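Local coordinates for protein beta-N-acetylhexosaminidase (PDB 4PYS) that probably hydrolyses terminal beta-linked N-acetylhexosamine residues from glycans, as a family 20 glycoside hydrolase with a TIM-barrel catalytic domain, at residues G40-L45 / I67-D72; F46-V51 / A214-T219; P76-R81 / F99-Q104; R107-G112 / P120-T125. One frame throughout, in Å; residues are numbered along the deposited sequence.

Contact 1 (G40-L45 / I67-D72); sequences GSFIRL and ISWKKD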
# COMPACT_ATOMS: atom_id res chain seq x y z
N GLY A 40 -21.35 -12.39 -0.52
CA GLY A 40 -21.31 -11.20 0.32
C GLY A 40 -20.02 -10.40 0.35
O GLY A 40 -20.04 -9.18 0.51
N SER A 41 -18.88 -11.07 0.19
CA SER A 41 -17.60 -10.40 0.38
C SER A 41 -17.14 -9.60 -0.84
O SER A 41 -16.42 -8.61 -0.70
CB SER A 41 -16.53 -11.44 0.67
OG SER A 41 -16.25 -12.14 -0.52
N PHE A 42 -17.53 -10.03 -2.04
CA PHE A 42 -17.09 -9.35 -3.26
C PHE A 42 -18.21 -8.60 -3.96
O PHE A 42 -17.95 -7.78 -4.84
CB PHE A 42 -16.43 -10.34 -4.22
CG PHE A 42 -17.33 -11.45 -4.70
CD1 PHE A 42 -18.16 -11.27 -5.79
CD2 PHE A 42 -17.33 -12.68 -4.06
CE1 PHE A 42 -18.98 -12.28 -6.24
CE2 PHE A 42 -18.15 -13.70 -4.50
CZ PHE A 42 -18.98 -13.50 -5.59
N ILE A 43 -19.44 -8.85 -3.56
CA ILE A 43 -20.58 -8.39 -4.34
C ILE A 43 -20.82 -6.87 -4.28
O ILE A 43 -21.36 -6.29 -5.22
CB ILE A 43 -21.86 -9.18 -4.00
CG1 ILE A 43 -22.78 -9.21 -5.22
CG2 ILE A 43 -22.54 -8.62 -2.76
CD1 ILE A 43 -22.10 -9.75 -6.47
N ARG A 44 -20.43 -6.22 -3.18
CA ARG A 44 -20.59 -4.78 -3.09
C ARG A 44 -19.76 -4.06 -4.16
O ARG A 44 -20.18 -3.04 -4.72
CB ARG A 44 -20.25 -4.27 -1.69
CG ARG A 44 -21.35 -4.51 -0.67
CD ARG A 44 -21.06 -3.83 0.66
NE ARG A 44 -20.29 -4.70 1.56
CZ ARG A 44 -20.84 -5.59 2.37
NH1 ARG A 44 -22.16 -5.75 2.40
NH2 ARG A 44 -20.07 -6.34 3.16
N LEU A 45 -18.59 -4.62 -4.47
CA LEU A 45 -17.74 -4.05 -5.52
C LEU A 45 -18.38 -4.22 -6.90
O LEU A 45 -18.33 -3.32 -7.74
CB LEU A 45 -16.34 -4.67 -5.50
CG LEU A 45 -15.32 -4.08 -6.48
CD1 LEU A 45 -15.04 -2.61 -6.16
CD2 LEU A 45 -14.02 -4.88 -6.47
N ILE A 67 -24.50 -14.80 -15.42
CA ILE A 67 -23.18 -14.79 -14.79
C ILE A 67 -23.19 -15.72 -13.60
O ILE A 67 -24.08 -15.64 -12.76
CB ILE A 67 -22.80 -13.38 -14.29
CG1 ILE A 67 -22.89 -12.36 -15.42
CG2 ILE A 67 -21.40 -13.41 -13.69
CD1 ILE A 67 -22.56 -10.92 -14.97
N SER A 68 -22.23 -16.64 -13.53
CA SER A 68 -22.09 -17.46 -12.33
C SER A 68 -20.74 -17.28 -11.68
O SER A 68 -19.73 -16.99 -12.33
CB SER A 68 -22.39 -18.94 -12.61
OG SER A 68 -21.73 -19.41 -13.76
N TRP A 69 -20.73 -17.40 -10.36
CA TRP A 69 -19.55 -17.17 -9.55
C TRP A 69 -19.24 -18.48 -8.85
O TRP A 69 -19.98 -18.89 -7.95
CB TRP A 69 -19.85 -16.06 -8.53
CG TRP A 69 -20.30 -14.78 -9.19
CD1 TRP A 69 -21.57 -14.44 -9.56
CD2 TRP A 69 -19.47 -13.66 -9.56
NE1 TRP A 69 -21.58 -13.19 -10.14
CE2 TRP A 69 -20.30 -12.70 -10.15
CE3 TRP A 69 -18.10 -13.40 -9.45
CZ2 TRP A 69 -19.81 -11.47 -10.62
CZ3 TRP A 69 -17.61 -12.17 -9.91
CH2 TRP A 69 -18.46 -11.23 -10.49
N LYS A 70 -18.18 -19.15 -9.28
CA LYS A 70 -17.93 -20.52 -8.84
C LYS A 70 -16.56 -20.65 -8.20
O LYS A 70 -15.63 -19.95 -8.55
CB LYS A 70 -18.01 -21.48 -10.03
CG LYS A 70 -19.30 -21.36 -10.84
CD LYS A 70 -20.34 -22.35 -10.39
CE LYS A 70 -20.04 -23.72 -10.99
NZ LYS A 70 -21.18 -24.62 -10.86
N LYS A 71 -16.43 -21.57 -7.25
CA LYS A 71 -15.14 -21.82 -6.65
C LYS A 71 -14.37 -22.85 -7.47
O LYS A 71 -14.93 -23.86 -7.90
CB LYS A 71 -15.32 -22.32 -5.21
CG LYS A 71 -14.01 -22.44 -4.43
CD LYS A 71 -14.24 -23.13 -3.09
CE LYS A 71 -13.03 -23.05 -2.18
N ASP A 72 -13.09 -22.58 -7.70
CA ASP A 72 -12.20 -23.58 -8.27
C ASP A 72 -11.00 -23.72 -7.34
O ASP A 72 -10.11 -22.85 -7.35
CB ASP A 72 -11.76 -23.16 -9.68
CG ASP A 72 -10.79 -24.15 -10.32
OD1 ASP A 72 -10.46 -25.17 -9.67
OD2 ASP A 72 -10.36 -23.90 -11.47
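Trp69, on strand 67-71, and Phe42, just ahead of Ile43 on the way into helix 43-49, make the whole of the close contact between these two segments, ring against ring. Starting from the tryptophan backbone, CB lies 4.0 Å from Phe42 CZ, at the rim of the phenyl ring. The indole then swings anti to its own carbonyl carbon (chi1 -58°), which brings CG and CD2 up to the CE1-CZ side of the phenyl ring; CD2 comes to 3.6 Å from Phe42 CE1. The closest approach follows at CE3, 3.5 Å from Phe42 CE1, and the outer atom CZ3 is still within 3.9 Å of that same carbon. Phe42 CE1 therefore sits over one face of the indole, toward its rim, with CZ beside it. The planes are inclined at 38° and the centroid of the phenyl ring is 5.0 Å from that of the six-membered indole ring, an oblique pairing that is neither a stack nor edge-to-face. Ile67 CG2, two residues back on the same strand, touches the opposite face near its rim. The contact is purely apolar and buried. Around it, Met33 of strand 31-35 and Val91 of strand 89-93 touch the indole, Phe46 of helix 43-49 meets it nearly perpendicularly, and Phe99 and Ile100 of helix 96-109 pack on Phe42, joining both helices to the sheet.

Contact 2 (F46-V51 / A214-T219); sequences FYEKLV and ADRGIT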
# COMPACT_ATOMS: atom_id res chain seq x y z
N PHE A 46 -18.97 -5.39 -7.12
CA PHE A 46 -19.66 -5.66 -8.37
C PHE A 46 -20.82 -4.68 -8.57
O PHE A 46 -21.01 -4.12 -9.66
CB PHE A 46 -20.18 -7.10 -8.40
CG PHE A 46 -20.92 -7.45 -9.66
CD1 PHE A 46 -20.23 -7.90 -10.77
CD2 PHE A 46 -22.31 -7.32 -9.73
CE1 PHE A 46 -20.90 -8.21 -11.94
CE2 PHE A 46 -22.99 -7.62 -10.90
CZ PHE A 46 -22.28 -8.07 -12.01
N TYR A 47 -21.62 -4.47 -7.52
CA TYR A 47 -22.76 -3.55 -7.61
C TYR A 47 -22.30 -2.12 -7.89
O TYR A 47 -22.96 -1.35 -8.58
CB TYR A 47 -23.60 -3.59 -6.33
CG TYR A 47 -24.31 -4.90 -6.06
CD1 TYR A 47 -24.74 -5.72 -7.10
CD2 TYR A 47 -24.55 -5.31 -4.75
CE1 TYR A 47 -25.39 -6.91 -6.84
CE2 TYR A 47 -25.20 -6.50 -4.49
CZ TYR A 47 -25.62 -7.29 -5.53
OH TYR A 47 -26.26 -8.48 -5.26
N GLU A 48 -21.15 -1.76 -7.33
CA GLU A 48 -20.63 -0.41 -7.47
C GLU A 48 -20.02 -0.15 -8.85
O GLU A 48 -20.14 0.96 -9.39
CB GLU A 48 -19.59 -0.16 -6.38
CG GLU A 48 -19.01 1.24 -6.38
CD GLU A 48 -17.91 1.40 -5.35
OE1 GLU A 48 -18.14 1.07 -4.16
OE2 GLU A 48 -16.81 1.84 -5.73
N LYS A 49 -19.38 -1.15 -9.43
CA LYS A 49 -18.54 -0.93 -10.61
C LYS A 49 -19.13 -1.45 -11.91
O LYS A 49 -18.77 -0.98 -12.99
CB LYS A 49 -17.15 -1.55 -10.41
CG LYS A 49 -16.35 -1.02 -9.21
CD LYS A 49 -16.13 0.50 -9.27
CE LYS A 49 -15.03 0.93 -8.28
NZ LYS A 49 -14.99 2.44 -8.10
N LEU A 50 -20.04 -2.43 -11.82
CA LEU A 50 -20.53 -3.12 -13.02
C LEU A 50 -22.05 -3.06 -13.21
O LEU A 50 -22.53 -2.47 -14.18
CB LEU A 50 -20.04 -4.57 -13.02
CG LEU A 50 -18.53 -4.73 -13.24
CD1 LEU A 50 -18.06 -6.13 -12.91
CD2 LEU A 50 -18.21 -4.37 -14.68
N VAL A 51 -22.79 -3.67 -12.29
CA VAL A 51 -24.25 -3.74 -12.40
C VAL A 51 -24.87 -3.44 -11.04
O VAL A 51 -24.60 -4.15 -10.08
CB VAL A 51 -24.73 -5.15 -12.82
CG1 VAL A 51 -26.26 -5.20 -12.96
CG2 VAL A 51 -24.06 -5.58 -14.11
N ALA A 214 -11.97 -3.66 2.71
CA ALA A 214 -12.29 -5.09 2.71
C ALA A 214 -13.19 -5.45 1.52
O ALA A 214 -13.03 -6.51 0.92
CB ALA A 214 -12.94 -5.50 4.03
N ASP A 215 -14.13 -4.55 1.19
CA ASP A 215 -15.05 -4.78 0.08
C ASP A 215 -14.32 -4.83 -1.26
O ASP A 215 -14.88 -5.31 -2.25
CB ASP A 215 -16.12 -3.69 0.02
CG ASP A 215 -17.16 -3.84 1.09
OD1 ASP A 215 -17.32 -4.98 1.58
OD2 ASP A 215 -17.81 -2.84 1.44
N ARG A 216 -13.10 -4.33 -1.30
CA ARG A 216 -12.34 -4.39 -2.55
C ARG A 216 -11.00 -5.11 -2.41
O ARG A 216 -10.06 -4.86 -3.17
CB ARG A 216 -12.24 -3.00 -3.21
CG ARG A 216 -11.70 -1.88 -2.35
CD ARG A 216 -12.37 -0.54 -2.69
NE ARG A 216 -13.72 -0.48 -2.14
CZ ARG A 216 -14.79 -0.03 -2.79
NH1 ARG A 216 -15.97 -0.05 -2.21
NH2 ARG A 216 -14.67 0.43 -4.02
N GLY A 217 -10.92 -6.03 -1.45
CA GLY A 217 -9.78 -6.93 -1.35
C GLY A 217 -8.49 -6.32 -0.84
O GLY A 217 -7.41 -6.86 -1.07
N ILE A 218 -8.61 -5.19 -0.14
CA ILE A 218 -7.42 -4.47 0.34
C ILE A 218 -7.29 -4.60 1.85
O ILE A 218 -8.24 -4.33 2.58
CB ILE A 218 -7.50 -2.97 -0.02
CG1 ILE A 218 -7.46 -2.78 -1.53
CG2 ILE A 218 -6.36 -2.21 0.64
CD1 ILE A 218 -6.20 -3.37 -2.18
N THR A 219 -6.11 -5.02 2.31
CA THR A 219 -5.79 -5.04 3.73
C THR A 219 -5.07 -3.75 4.07
O THR A 219 -4.11 -3.38 3.39
CB THR A 219 -4.90 -6.24 4.06
OG1 THR A 219 -5.64 -7.45 3.83
CG2 THR A 219 -4.41 -6.20 5.51
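Glu48 leaves helix 43-49 with both of its first torsions extended (chi1 -178°, chi2 -176°), and its carboxylate is thereby held out to meet Arg216, whose chain folds at chi2 and chi3 to bring the guanidinium round. The two side chains cross at about a right angle, and the arginine grips end-on: NH1 donates to Glu48 OE1 at 3.1 Å and NH2 to Glu48 OE2, also at 3.1 Å. Both bonds are nearly straight, and both oxygens lie close to the guanidinium plane. Each oxygen is approached on its syn side, but from out of the carboxylate plane, because the two flat groups are turned 29° against each other. Glu48 OE2 has a further donor: Lys49 NZ reaches its anti lone pair at 3.0 Å. The two cations share Glu48 OE2, Lys49 NZ being 4.6 Å from Arg216 NH2, and the carboxylate charge probably balances them. Asp154 adds a second carboxylate, bridged to both Lys49 and Arg216, while the carbonyl of Tyr212 takes Arg216 NE and its ring makes a cation-pi contact, which together help to hold the guanidinium in place. Just after the arginine, Gly217 with its positive phi is the C-prime residue of a Schellman motif ending helix 203-214. The whole is a salt-bridge network at a domain interface, tying a helix of the family 20 domain 2 to the loop that leads into strand 219-223 of the TIM-barrel catalytic domain.

Contact 3 (P76-R81 / F99-Q104); sequences PTEGYR and FIYAIQ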
# COMPACT_ATOMS: atom_id res chain seq x y z
N PRO A 76 -4.51 -20.92 -7.96
CA PRO A 76 -3.63 -20.40 -6.91
C PRO A 76 -4.35 -19.35 -6.10
O PRO A 76 -5.38 -18.82 -6.54
CB PRO A 76 -2.51 -19.69 -7.70
CG PRO A 76 -2.67 -20.11 -9.13
CD PRO A 76 -4.11 -20.47 -9.30
N THR A 77 -3.81 -19.04 -4.93
CA THR A 77 -4.32 -17.94 -4.11
C THR A 77 -4.38 -16.67 -4.94
O THR A 77 -3.47 -16.38 -5.72
CB THR A 77 -3.41 -17.68 -2.90
OG1 THR A 77 -3.02 -18.92 -2.31
CG2 THR A 77 -4.14 -16.84 -1.87
N GLU A 78 -5.49 -15.95 -4.77
CA GLU A 78 -5.78 -14.72 -5.49
C GLU A 78 -5.99 -14.88 -6.99
O GLU A 78 -6.14 -13.89 -7.71
CB GLU A 78 -4.71 -13.65 -5.23
CG GLU A 78 -4.31 -13.48 -3.77
CD GLU A 78 -3.39 -12.30 -3.59
OE1 GLU A 78 -2.16 -12.47 -3.76
OE2 GLU A 78 -3.91 -11.20 -3.29
N GLY A 79 -6.02 -16.12 -7.48
CA GLY A 79 -6.17 -16.34 -8.91
C GLY A 79 -7.62 -16.43 -9.34
O GLY A 79 -8.50 -16.69 -8.52
N TYR A 80 -7.88 -16.23 -10.63
CA TYR A 80 -9.25 -16.36 -11.12
C TYR A 80 -9.23 -16.84 -12.56
O TYR A 80 -8.19 -16.81 -13.23
CB TYR A 80 -10.00 -15.03 -11.00
CG TYR A 80 -9.42 -13.96 -11.89
CD1 TYR A 80 -8.40 -13.13 -11.44
CD2 TYR A 80 -9.89 -13.79 -13.19
CE1 TYR A 80 -7.85 -12.16 -12.27
CE2 TYR A 80 -9.34 -12.83 -14.03
CZ TYR A 80 -8.33 -12.02 -13.56
OH TYR A 80 -7.79 -11.07 -14.40
N ARG A 81 -10.39 -17.29 -13.03
CA ARG A 81 -10.58 -17.58 -14.44
C ARG A 81 -11.90 -16.95 -14.85
O ARG A 81 -12.88 -17.02 -14.10
CB ARG A 81 -10.61 -19.09 -14.68
CG ARG A 81 -10.78 -19.50 -16.14
CD ARG A 81 -10.91 -21.02 -16.29
NE ARG A 81 -9.74 -21.73 -15.75
CZ ARG A 81 -9.71 -22.34 -14.57
NH1 ARG A 81 -10.80 -22.36 -13.80
NH2 ARG A 81 -8.61 -22.95 -14.16
N PHE A 99 -12.12 -13.33 -6.83
CA PHE A 99 -13.36 -12.78 -7.39
C PHE A 99 -13.25 -11.26 -7.55
O PHE A 99 -13.76 -10.69 -8.51
CB PHE A 99 -14.55 -13.11 -6.47
CG PHE A 99 -15.04 -14.53 -6.59
CD1 PHE A 99 -15.35 -15.09 -7.83
CD2 PHE A 99 -15.21 -15.31 -5.45
CE1 PHE A 99 -15.83 -16.41 -7.93
CE2 PHE A 99 -15.67 -16.63 -5.54
CZ PHE A 99 -15.98 -17.17 -6.78
N ILE A 100 -12.61 -10.61 -6.60
CA ILE A 100 -12.43 -9.17 -6.69
C ILE A 100 -11.56 -8.80 -7.89
O ILE A 100 -11.87 -7.87 -8.65
CB ILE A 100 -11.86 -8.61 -5.37
CG1 ILE A 100 -12.97 -8.63 -4.32
CG2 ILE A 100 -11.30 -7.19 -5.57
CD1 ILE A 100 -12.52 -8.41 -2.93
N TYR A 101 -10.49 -9.55 -8.09
CA TYR A 101 -9.62 -9.27 -9.22
C TYR A 101 -10.30 -9.60 -10.54
O TYR A 101 -10.11 -8.89 -11.53
CB TYR A 101 -8.27 -9.98 -9.05
CG TYR A 101 -7.53 -9.48 -7.82
CD1 TYR A 101 -7.60 -8.14 -7.46
CD2 TYR A 101 -6.81 -10.35 -7.01
CE1 TYR A 101 -6.94 -7.67 -6.31
CE2 TYR A 101 -6.14 -9.89 -5.87
CZ TYR A 101 -6.22 -8.54 -5.54
OH TYR A 101 -5.57 -8.07 -4.40
N ALA A 102 -11.12 -10.65 -10.56
CA ALA A 102 -11.93 -10.92 -11.75
C ALA A 102 -12.86 -9.75 -12.06
O ALA A 102 -13.04 -9.38 -13.22
CB ALA A 102 -12.75 -12.22 -11.59
N ILE A 103 -13.45 -9.17 -11.02
CA ILE A 103 -14.31 -8.01 -11.21
C ILE A 103 -13.52 -6.84 -11.77
O ILE A 103 -14.00 -6.14 -12.66
CB ILE A 103 -15.01 -7.60 -9.88
CG1 ILE A 103 -16.12 -8.60 -9.55
CG2 ILE A 103 -15.61 -6.19 -9.96
CD1 ILE A 103 -16.62 -8.52 -8.11
N GLN A 104 -12.30 -6.64 -11.29
CA GLN A 104 -11.48 -5.55 -11.83
C GLN A 104 -11.17 -5.79 -13.31
O GLN A 104 -11.15 -4.85 -14.10
CB GLN A 104 -10.17 -5.40 -11.04
CG GLN A 104 -10.34 -4.99 -9.58
CD GLN A 104 -10.93 -3.59 -9.41
OE1 GLN A 104 -11.22 -2.89 -10.39
NE2 GLN A 104 -11.09 -3.18 -8.16
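Tyr80 lays one face of its ring on the backbone of helix 96-109, with Ala102 CA over the ring centre, 3.8 Å above the plane. Ala102 CB touches the near rim, 3.6 Å from Tyr80 CD2, and Tyr101 CB lies near the CD1-CE1 edge, 3.9 Å from Tyr80 CE1. The phenol is brought there by a chi1 of 65°, which sets CG between the backbone N and the carbonyl carbon. Tyr101 runs roughly at right angles to Tyr80 and projects toward the turn at residues 76-79. There the edge of its ring receives Glu78: OE2 lies 3.7 Å from Tyr101 CE2, near the ring plane, and the backbone oxygen Glu78 O sits in that plane, 3.7 Å from Tyr101 CD2. Glu78, the third residue of a type II turn, has positive phi, and its extended side chain crosses the tyrosine obliquely, the carboxylate turned 61° from the ring plane.

The next shell fixes each polar end. Arg133 makes a salt bridge with Glu78 OE1 and Asn162 binds OE2; the hydroxyl of Tyr101 bonds to the carbonyl of Met161, and that of Tyr80 to Ser105. Trp462 meets the Tyr101 ring edge-to-face, and Ile124 of the adjacent strand packs on Tyr80.

The contact itself is thus van der Waals packing and edge approach without a hydrogen bond. The carboxylate charge is probably balanced by Arg133, with Asn162 holding the other oxygen, whereas Glu78 O, buried with no hydrogen-bond partner, has the weakly positive C-H edge of Tyr101 beside it, which probably eases its burial only in part.

Contact 4 (R107-G112 / P120-T125); sequences RQWNTG and PCVEIT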
# COMPACT_ATOMS: atom_id res chain seq x y z
N ARG A 107 -14.32 -5.01 -15.40
CA ARG A 107 -14.46 -3.56 -15.55
C ARG A 107 -13.77 -3.04 -16.79
O ARG A 107 -14.31 -2.21 -17.52
CB ARG A 107 -13.82 -2.84 -14.36
CG ARG A 107 -14.62 -2.79 -13.10
CD ARG A 107 -13.81 -2.04 -12.04
NE ARG A 107 -13.82 -0.58 -12.23
CZ ARG A 107 -13.10 0.26 -11.49
NH1 ARG A 107 -12.31 -0.22 -10.54
NH2 ARG A 107 -13.17 1.56 -11.69
N GLN A 108 -12.54 -3.53 -17.02
CA GLN A 108 -11.74 -3.09 -18.15
C GLN A 108 -12.06 -3.84 -19.44
O GLN A 108 -11.74 -3.36 -20.53
CB GLN A 108 -10.25 -3.22 -17.83
CG GLN A 108 -9.82 -2.25 -16.75
CD GLN A 108 -8.33 -2.27 -16.50
OE1 GLN A 108 -7.53 -2.39 -17.44
NE2 GLN A 108 -7.94 -2.14 -15.24
N TRP A 109 -12.68 -5.01 -19.33
CA TRP A 109 -12.95 -5.82 -20.50
C TRP A 109 -14.24 -5.38 -21.20
O TRP A 109 -14.40 -5.58 -22.40
CB TRP A 109 -13.01 -7.31 -20.11
CG TRP A 109 -12.98 -8.24 -21.28
CD1 TRP A 109 -13.99 -9.03 -21.74
CD2 TRP A 109 -11.86 -8.47 -22.15
NE1 TRP A 109 -13.58 -9.74 -22.84
CE2 TRP A 109 -12.27 -9.41 -23.12
CE3 TRP A 109 -10.55 -7.97 -22.21
CZ2 TRP A 109 -11.42 -9.86 -24.14
CZ3 TRP A 109 -9.71 -8.42 -23.22
CH2 TRP A 109 -10.14 -9.35 -24.17
N ASN A 110 -15.16 -4.78 -20.44
CA ASN A 110 -16.36 -4.18 -21.02
C ASN A 110 -15.97 -3.17 -22.10
O ASN A 110 -15.12 -2.31 -21.86
CB ASN A 110 -17.15 -3.49 -19.90
CG ASN A 110 -18.35 -2.71 -20.41
OD1 ASN A 110 -18.98 -3.09 -21.39
ND2 ASN A 110 -18.66 -1.61 -19.74
N THR A 111 -16.57 -3.27 -23.29
CA THR A 111 -16.17 -2.38 -24.39
C THR A 111 -16.59 -0.93 -24.15
O THR A 111 -15.92 0.00 -24.59
CB THR A 111 -16.75 -2.82 -25.74
OG1 THR A 111 -18.13 -2.45 -25.81
CG2 THR A 111 -16.61 -4.32 -25.94
N GLY A 112 -17.71 -0.75 -23.45
CA GLY A 112 -18.26 0.58 -23.24
C GLY A 112 -18.81 1.17 -24.54
O GLY A 112 -19.00 2.38 -24.65
N PRO A 120 -16.45 -9.05 -25.10
CA PRO A 120 -16.00 -9.94 -26.18
C PRO A 120 -15.72 -11.32 -25.61
O PRO A 120 -15.24 -11.42 -24.48
CB PRO A 120 -14.70 -9.29 -26.66
CG PRO A 120 -14.86 -7.82 -26.30
CD PRO A 120 -15.62 -7.84 -24.99
N CYS A 121 -16.05 -12.37 -26.35
CA CYS A 121 -15.83 -13.72 -25.84
C CYS A 121 -14.34 -13.95 -25.61
O CYS A 121 -13.49 -13.46 -26.36
CB CYS A 121 -16.43 -14.75 -26.79
SG CYS A 121 -18.23 -14.61 -26.89
N VAL A 122 -14.02 -14.69 -24.55
CA VAL A 122 -12.64 -14.79 -24.09
C VAL A 122 -12.52 -15.83 -22.99
O VAL A 122 -13.51 -16.17 -22.33
CB VAL A 122 -12.15 -13.42 -23.54
CG1 VAL A 122 -12.79 -13.11 -22.19
CG2 VAL A 122 -10.63 -13.37 -23.43
N GLU A 123 -11.33 -16.38 -22.82
CA GLU A 123 -10.98 -17.05 -21.58
C GLU A 123 -9.74 -16.39 -21.01
O GLU A 123 -8.70 -16.29 -21.68
CB GLU A 123 -10.75 -18.55 -21.79
CG GLU A 123 -10.42 -19.29 -20.50
CD GLU A 123 -10.46 -20.80 -20.66
OE1 GLU A 123 -11.03 -21.30 -21.66
OE2 GLU A 123 -9.91 -21.50 -19.78
N ILE A 124 -9.86 -15.90 -19.78
CA ILE A 124 -8.76 -15.25 -19.09
C ILE A 124 -8.42 -16.08 -17.87
O ILE A 124 -9.32 -16.44 -17.10
CB ILE A 124 -9.18 -13.85 -18.62
CG1 ILE A 124 -9.54 -12.97 -19.82
CG2 ILE A 124 -8.07 -13.20 -17.80
CD1 ILE A 124 -10.28 -11.69 -19.42
N THR A 125 -7.14 -16.43 -17.71
CA THR A 125 -6.68 -17.15 -16.54
C THR A 125 -5.56 -16.32 -15.95
O THR A 125 -4.62 -15.94 -16.67
CB THR A 125 -6.12 -18.54 -16.92
OG1 THR A 125 -7.08 -19.22 -17.74
CG2 THR A 125 -5.85 -19.35 -15.67
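Trp109 and Val122 approach from opposite directions, the indole reaching out from the end of helix 96-109 and the valine from strand 117-126, while Pro120 crosses the indole obliquely. With CG anti to the backbone N (chi1 -167°), the tryptophan turns its pyrrole edge to the strand. Its NE1 donates to Pro120 O at 2.9 Å; the bond is almost straight, at 172°, and the oxygen lies in the indole plane, though the donor is tilted 19° from the carbonyl plane. The valine's two methyls spread along the indole, CG1 obliquely to its plane: CG1 is 3.5 Å from Trp109 NE1 and CG2 3.7 Å from Trp109 CZ2. On the pyrrole side, Pro120 CD rests 3.5 Å from Trp109 NE1. Past the helix end, Thr111 CG2 lies 3.8 Å from Pro120 CD, so the proline ring has a methyl group as well as the indole against it. Arg20 of strand 17-21 also touches Trp109 and Pro120, and Ile11 packs on the indole. One straight hydrogen bond thus satisfies the only polar atom of a buried indole and fixes how the ring is turned, while apolar carbons of Pro120 and Val122 pack beside that bond.

How the contacts relate
Contacts 1, 3 and 4 all lie within domain 2 and reach its mixed sheet; contact 2 joins that domain to the catalytic barrel. Contacts 1 and 2 divide helix 43-49, with centres about 10 Å apart, and a salt bridge from Arg44 NE to Asp215 OD1 (3.0 Å) adds to the domain interface. Contacts 3 and 4 share helix 96-109 and use the neighbouring strands 80-84 and 117-126. Asp72 OD2 and Arg81 NH1, 2.8 Å apart, bridge contacts 1 and 3, while Ile103 of contact 3 packs on Phe46 and Leu50 of contact 2. Contacts 1 and 4 do not touch. None includes the zinc-binding cysteines, Cys242, Cys260, Cys301 and Cys304.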